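Local coordinates for putative prolyl-tRNA synthetase (Leishmania major, PDB 5XIL), which probably joins L-proline to its tRNA(Pro) at the expense of ATP, as a class II aminoacyl-tRNA synthetase, here represented by its catalytic, anticodon-binding and C-terminal zinc-binding parts, at residues A[57-67]-A[130-138]. Sequence-based numbering, arbitrary orientation.
Sequences IEKLGVEDCYF and PVRLNMWNN
A chi1 of 178° carries the N134 amide away from its backbone N and alongside D64, whose carboxylate carbon stands beside the backbone N at chi1 -83°; the two side chains run the same way from parallel strands. This pairing belongs to the class II synthetase catalytic core, where the short strand 63-64, following helix 40-60, lines up with strand 131-139, itself paired with strand 156-165. Three backbone bonds set the register: E63 N to R132 O, N134 N to E63 O at 2.9 Å, and C65 N to N134 O. An amide suits position 134 because it gives and takes: ND2 donates to D64 OD1 (3.1 Å), which lies in the amide plane, although the amide comes to it from above the carboxylate plane, while N134 OD1 accepts from Q159. In one of two modelled conformers, CD1 of I57 lies over this buried amide, crossing it roughly at right angles. The other carboxylate oxygen, D64 OD2, lies at the edge of the W136 indole, 3.3 Å from CD1.

At the helix end, G61 adopts positive phi (119°) in a Schellman motif, which glycine readily accommodates. The turn leaves L60 O facing R132, whose chain bends at chi3 so that NH1 and NH2 both bond weakly to it. E174 adds a salt bridge to NH2, the backbone of G61 and V62 lies over one guanidinium face, and V62 CG2 packs crosswise against NE and NH2 at 3.9 Å.

Next along the strands, C65 and M135 bring compact and flexible sulfur-bearing side chains together, C65 SG touching M135 CG at 3.8 Å. M135 and F67 pack on helix 111-122, C65 on I38 of the second subunit. M135 SD makes an oblique Met-aromatic contact with F67, 3.7 Å from ring atom CD1.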
ATOM      1  N   ILE A  57       4.376  10.446  -5.185  1.00 13.43           N
ATOM      2  CA  ILE A  57       4.530  10.137  -6.610  0.51 13.80           C
ATOM      3  C   ILE A  57       3.151  10.178  -7.318  1.00 13.44           C
ATOM      4  O   ILE A  57       3.086  10.577  -8.482  1.00 13.63           O
ATOM      5  CB  ILE A  57       5.305   8.863  -6.855  0.51 13.33           C
ATOM      6  CG1 ILE A  57       4.575   7.681  -6.259  0.51 13.64           C
ATOM      7  CG2 ILE A  57       6.701   8.978  -6.271  0.51 12.84           C
ATOM      8  CD1 ILE A  57       4.991   6.400  -6.919  0.51 13.64           C
ATOM      9  N   GLU A  58       2.059   9.896  -6.603  1.00 13.75           N
ATOM     10  CA  GLU A  58       0.719  10.069  -7.168  1.00 16.47           C
ATOM     11  C   GLU A  58       0.487  11.516  -7.484  1.00 16.24           C
ATOM     12  O   GLU A  58       0.000  11.877  -8.577  1.00 13.78           O
ATOM     13  CB  GLU A  58      -0.399   9.458  -6.284  1.00 20.45           C
ATOM     14  CG  GLU A  58      -1.812   9.736  -6.791  1.00 23.98           C
ATOM     15  CD  GLU A  58      -2.934   9.032  -6.003  1.00 29.80           C
ATOM     16  OE1 GLU A  58      -2.795   7.874  -5.559  1.00 29.87           O
ATOM     17  OE2 GLU A  58      -3.996   9.657  -5.861  1.00 34.80           O
ATOM     18  N   LYS A  59       0.871  12.370  -6.565  1.00 17.57           N
ATOM     19  CA  LYS A  59       0.679  13.788  -6.714  1.00 20.28           C
ATOM     20  C   LYS A  59       1.527  14.346  -7.859  1.00 19.72           C
ATOM     21  O   LYS A  59       1.110  15.288  -8.558  1.00 17.46           O
ATOM     22  CB  LYS A  59       0.989  14.480  -5.372  1.00 25.13           C
ATOM     23  CG  LYS A  59       0.598  15.950  -5.335  1.00 38.18           C
ATOM     24  CD  LYS A  59       0.702  16.559  -3.921  1.00 45.31           C
ATOM     25  CE  LYS A  59       0.202  18.013  -3.887  1.00 52.47           C
ATOM     26  NZ  LYS A  59       1.242  18.943  -4.386  1.00 52.61           N
ATOM     27  N   LEU A  60       2.692  13.773  -8.107  1.00 17.01           N
ATOM     28  CA  LEU A  60       3.431  14.179  -9.288  1.00 15.39           C
ATOM     29  C   LEU A  60       2.793  13.830 -10.609  1.00 15.74           C
ATOM     30  O   LEU A  60       3.108  14.435 -11.609  1.00 17.82           O
ATOM     31  CB  LEU A  60       4.854  13.646  -9.284  1.00 15.90           C
ATOM     32  CG  LEU A  60       5.797  14.278  -8.294  1.00 18.99           C
ATOM     33  CD1 LEU A  60       7.028  13.418  -8.123  1.00 20.40           C
ATOM     34  CD2 LEU A  60       6.202  15.675  -8.654  1.00 21.82           C
ATOM     35  N   GLY A  61       1.972  12.802 -10.643  1.00 14.78           N
ATOM     36  CA  GLY A  61       1.282  12.371 -11.835  1.00 14.96           C
ATOM     37  C   GLY A  61       1.635  10.968 -12.232  1.00 14.24           C
ATOM     38  O   GLY A  61       1.206  10.520 -13.245  1.00 13.96           O
ATOM     39  N   VAL A  62       2.418  10.251 -11.443  1.00 11.85           N
ATOM     40  CA  VAL A  62       2.737   8.866 -11.747  1.00 13.30           C
ATOM     41  C   VAL A  62       1.617   7.940 -11.364  1.00 12.16           C
ATOM     42  O   VAL A  62       0.996   8.110 -10.347  1.00 13.36           O
ATOM     43  CB  VAL A  62       4.102   8.455 -11.110  1.00 13.34           C
ATOM     44  CG1 VAL A  62       4.544   7.095 -11.573  1.00 14.48           C
ATOM     45  CG2 VAL A  62       5.182   9.425 -11.499  1.00 13.71           C
ATOM     46  N   GLU A  63       1.314   6.936 -12.187  1.00 12.35           N
ATOM     47  CA  GLU A  63       0.272   5.981 -11.821  1.00 13.28           C
ATOM     48  C   GLU A  63       0.807   4.601 -11.493  1.00 15.08           C
ATOM     49  O   GLU A  63       1.761   4.128 -12.078  1.00 14.91           O
ATOM     50  CB  GLU A  63      -0.714   5.889 -12.990  1.00 16.06           C
ATOM     51  CG  GLU A  63      -1.323   7.244 -13.387  1.00 16.78           C
ATOM     52  CD  GLU A  63      -2.227   7.111 -14.589  1.00 20.68           C
ATOM     53  OE1 GLU A  63      -1.750   6.974 -15.711  1.00 23.61           O
ATOM     54  OE2 GLU A  63      -3.434   6.906 -14.371  1.00 24.75           O
ATOM     55  N   ASP A  64       0.157   3.955 -10.561  1.00 16.21           N
ATOM     56  CA  ASP A  64       0.509   2.614 -10.181  1.00 17.93           C
ATOM     57  C   ASP A  64      -0.092   1.605 -11.140  1.00 17.37           C
ATOM     58  O   ASP A  64      -1.113   1.875 -11.763  1.00 18.05           O
ATOM     59  CB  ASP A  64       0.048   2.376  -8.742  1.00 17.89           C
ATOM     60  CG  ASP A  64       1.034   2.885  -7.702  1.00 22.22           C
ATOM     61  OD1 ASP A  64       1.790   3.839  -7.908  1.00 20.50           O
ATOM     62  OD2 ASP A  64       0.981   2.360  -6.583  1.00 27.27           O
ATOM     63  N   CYS A  65       0.578   0.468 -11.282  1.00 16.09           N
ATOM     64  CA  CYS A  65       0.146  -0.644 -12.085  1.00 16.13           C
ATOM     65  C   CYS A  65       0.729  -1.998 -11.545  1.00 16.48           C
ATOM     66  O   CYS A  65       1.435  -1.980 -10.567  1.00 16.21           O
ATOM     67  CB  CYS A  65       0.602  -0.447 -13.535  1.00 16.40           C
ATOM     68  SG  CYS A  65       2.393  -0.517 -13.719  1.00 20.51           S
ATOM     69  N   TYR A  66       0.428  -3.117 -12.195  1.00 15.54           N
ATOM     70  CA  TYR A  66       0.901  -4.428 -11.755  1.00 16.82           C
ATOM     71  C   TYR A  66       1.356  -5.160 -12.996  1.00 16.27           C
ATOM     72  O   TYR A  66       0.577  -5.370 -13.908  1.00 15.53           O
ATOM     73  CB  TYR A  66      -0.125  -5.256 -10.987  1.00 18.16           C
ATOM     74  CG  TYR A  66       0.409  -6.602 -10.557  1.00 22.03           C
ATOM     75  CD1 TYR A  66       1.292  -6.707  -9.500  1.00 24.66           C
ATOM     76  CD2 TYR A  66       0.136  -7.760 -11.290  1.00 25.90           C
ATOM     77  CE1 TYR A  66       1.879  -7.919  -9.140  1.00 26.50           C
ATOM     78  CE2 TYR A  66       0.693  -8.982 -10.903  1.00 28.01           C
ATOM     79  CZ  TYR A  66       1.578  -9.046  -9.828  1.00 26.47           C
ATOM     80  OH  TYR A  66       2.183 -10.263  -9.394  1.00 27.64           O
ATOM     81  N   PHE A  67       2.628  -5.521 -13.024  1.00 19.52           N
ATOM     82  CA  PHE A  67       3.180  -6.485 -14.024  1.00 23.56           C
ATOM     83  C   PHE A  67       3.389  -7.872 -13.370  1.00 28.57           C
ATOM     84  O   PHE A  67       3.862  -7.979 -12.233  1.00 27.24           O
ATOM     85  CB  PHE A  67       4.497  -5.974 -14.600  1.00 24.33           C
ATOM     86  CG  PHE A  67       4.352  -4.968 -15.724  1.00 24.41           C
ATOM     87  CD1 PHE A  67       4.153  -3.613 -15.454  1.00 26.45           C
ATOM     88  CD2 PHE A  67       4.475  -5.348 -17.052  1.00 28.36           C
ATOM     89  CE1 PHE A  67       3.983  -2.687 -16.482  1.00 28.31           C
ATOM     90  CE2 PHE A  67       4.372  -4.413 -18.085  1.00 27.77           C
ATOM     91  CZ  PHE A  67       4.129  -3.086 -17.807  1.00 28.16           C
ATOM     92  N   PRO A 130       3.128  11.624 -21.690  1.00 18.51           N
ATOM     93  CA  PRO A 130       4.099  10.680 -21.077  1.00 17.59           C
ATOM     94  C   PRO A 130       3.490   9.369 -20.574  1.00 15.78           C
ATOM     95  O   PRO A 130       2.288   9.296 -20.286  1.00 16.34           O
ATOM     96  CB  PRO A 130       4.644  11.504 -19.923  1.00 18.84           C
ATOM     97  CG  PRO A 130       3.476  12.318 -19.490  1.00 19.62           C
ATOM     98  CD  PRO A 130       2.827  12.761 -20.783  1.00 18.86           C
ATOM     99  N   VAL A 131       4.282   8.303 -20.516  1.00 15.82           N
ATOM    100  CA  VAL A 131       3.867   7.060 -19.871  1.00 15.31           C
ATOM    101  C   VAL A 131       4.576   7.107 -18.523  1.00 15.12           C
ATOM    102  O   VAL A 131       5.809   7.218 -18.513  1.00 13.85           O
ATOM    103  CB  VAL A 131       4.299   5.823 -20.677  1.00 15.16           C
ATOM    104  CG1 VAL A 131       4.043   4.491 -19.953  1.00 16.42           C
ATOM    105  CG2 VAL A 131       3.504   5.797 -21.983  1.00 17.27           C
ATOM    106  N   ARG A 132       3.824   7.094 -17.398  1.00 12.99           N
ATOM    107  CA  ARG A 132       4.469   7.235 -16.082  1.00 12.55           C
ATOM    108  C   ARG A 132       3.860   6.212 -15.140  1.00 13.29           C
ATOM    109  O   ARG A 132       2.691   6.332 -14.715  1.00 12.92           O
ATOM    110  CB  ARG A 132       4.211   8.626 -15.518  1.00 13.38           C
ATOM    111  CG  ARG A 132       4.658   9.768 -16.432  1.00 15.67           C
ATOM    112  CD  ARG A 132       4.153  11.095 -15.962  1.00 16.47           C
ATOM    113  NE  ARG A 132       4.941  11.509 -14.836  1.00 17.16           N
ATOM    114  CZ  ARG A 132       4.612  12.571 -14.108  1.00 18.78           C
ATOM    115  NH1 ARG A 132       3.527  13.286 -14.454  1.00 18.27           N
ATOM    116  NH2 ARG A 132       5.378  12.945 -13.113  1.00 18.06           N
ATOM    117  N   LEU A 133       4.623   5.188 -14.867  1.00 11.81           N
ATOM    118  CA  LEU A 133       4.140   3.991 -14.150  1.00 12.30           C
ATOM    119  C   LEU A 133       5.065   3.601 -12.983  1.00 12.39           C
ATOM    120  O   LEU A 133       6.294   3.696 -13.109  1.00 14.09           O
ATOM    121  CB  LEU A 133       3.975   2.816 -15.100  1.00 12.06           C
ATOM    122  CG  LEU A 133       2.948   3.032 -16.267  1.00 14.63           C
ATOM    123  CD1 LEU A 133       3.006   1.916 -17.272  1.00 15.47           C
ATOM    124  CD2 LEU A 133       1.535   3.257 -15.780  1.00 14.96           C
ATOM    125  N   ASN A 134       4.465   3.174 -11.882  1.00 11.37           N
ATOM    126  CA  ASN A 134       5.126   2.752 -10.714  1.00 12.17           C
ATOM    127  C   ASN A 134       4.567   1.439 -10.269  1.00 13.12           C
ATOM    128  O   ASN A 134       3.360   1.153 -10.409  1.00 12.20           O
ATOM    129  CB  ASN A 134       4.886   3.810  -9.614  1.00 13.57           C
ATOM    130  CG  ASN A 134       5.517   3.440  -8.302  1.00 14.47           C
ATOM    131  OD1 ASN A 134       6.740   3.300  -8.238  1.00 14.85           O
ATOM    132  ND2 ASN A 134       4.705   3.191  -7.274  1.00 15.93           N
ATOM    133  N   MET A 135       5.416   0.647  -9.638  1.00 15.00           N
ATOM    134  CA  MET A 135       5.029  -0.621  -9.059  1.00 17.16           C
ATOM    135  C   MET A 135       5.637  -0.766  -7.672  1.00 16.75           C
ATOM    136  O   MET A 135       6.770  -0.361  -7.465  1.00 14.66           O
ATOM    137  CB  MET A 135       5.615  -1.734  -9.910  1.00 20.82           C
ATOM    138  CG  MET A 135       5.030  -1.816 -11.262  1.00 27.29           C
ATOM    139  SD  MET A 135       5.826  -3.165 -12.209  1.00 40.90           S
ATOM    140  CE  MET A 135       7.479  -2.547 -12.323  1.00 35.19           C
ATOM    141  N   TRP A 136       4.855  -1.248  -6.737  1.00 17.17           N
ATOM    142  CA  TRP A 136       5.303  -1.650  -5.401  1.00 18.72           C
ATOM    143  C   TRP A 136       5.451  -3.139  -5.435  1.00 23.36           C
ATOM    144  O   TRP A 136       4.486  -3.853  -5.641  1.00 24.73           O
ATOM    145  CB  TRP A 136       4.304  -1.219  -4.329  1.00 17.95           C
ATOM    146  CG  TRP A 136       4.299   0.249  -4.118  1.00 19.36           C
ATOM    147  CD1 TRP A 136       3.464   1.157  -4.711  1.00 19.22           C
ATOM    148  CD2 TRP A 136       5.195   1.025  -3.290  1.00 19.21           C
ATOM    149  NE1 TRP A 136       3.783   2.413  -4.299  1.00 18.53           N
ATOM    150  CE2 TRP A 136       4.817   2.372  -3.414  1.00 20.12           C
ATOM    151  CE3 TRP A 136       6.226   0.708  -2.432  1.00 21.80           C
ATOM    152  CZ2 TRP A 136       5.457   3.396  -2.726  1.00 17.78           C
ATOM    153  CZ3 TRP A 136       6.878   1.729  -1.773  1.00 20.93           C
ATOM    154  CH2 TRP A 136       6.492   3.057  -1.931  1.00 21.39           C
ATOM    155  N   ASN A 137       6.645  -3.674  -5.349  1.00 26.52           N
ATOM    156  CA  ASN A 137       6.680  -5.128  -5.365  1.00 33.62           C
ATOM    157  C   ASN A 137       7.867  -5.719  -4.705  1.00 36.20           C
ATOM    158  O   ASN A 137       8.690  -5.003  -4.159  1.00 29.12           O
ATOM    159  CB  ASN A 137       6.502  -5.678  -6.773  1.00 39.99           C
ATOM    160  CG  ASN A 137       7.537  -5.168  -7.728  1.00 41.90           C
ATOM    161  OD1 ASN A 137       8.715  -5.050  -7.389  1.00 46.92           O
ATOM    162  ND2 ASN A 137       7.107  -4.905  -8.949  1.00 38.39           N
ATOM    163  N   ASN A 138       7.951  -7.042  -4.749  1.00 45.10           N
ATOM    164  CA  ASN A 138       9.045  -7.745  -4.109  1.00 49.07           C
ATOM    165  C   ASN A 138      10.012  -8.379  -5.084  1.00 51.83           C
ATOM    166  O   ASN A 138       9.656  -9.291  -5.815  1.00 59.16           O
ATOM    167  CB  ASN A 138       8.507  -8.740  -3.093  1.00 52.75           C
ATOM    168  CG  ASN A 138       7.468  -9.640  -3.663  1.00 56.39           C
ATOM    169  OD1 ASN A 138       6.280  -9.312  -3.705  1.00 48.50           O
ATOM    170  ND2 ASN A 138       7.908 -10.795  -4.109  1.00 68.39           N
TER
HETATM  171  O   HOH W   1       0.717   7.165 -16.572  1.00 28.02           O
HETATM  172  O   HOH W   2       2.496  -2.959  -8.210  0.51 18.28           O
HETATM  173  O   HOH W   3       4.271  -5.234 -10.472  1.00 28.25           O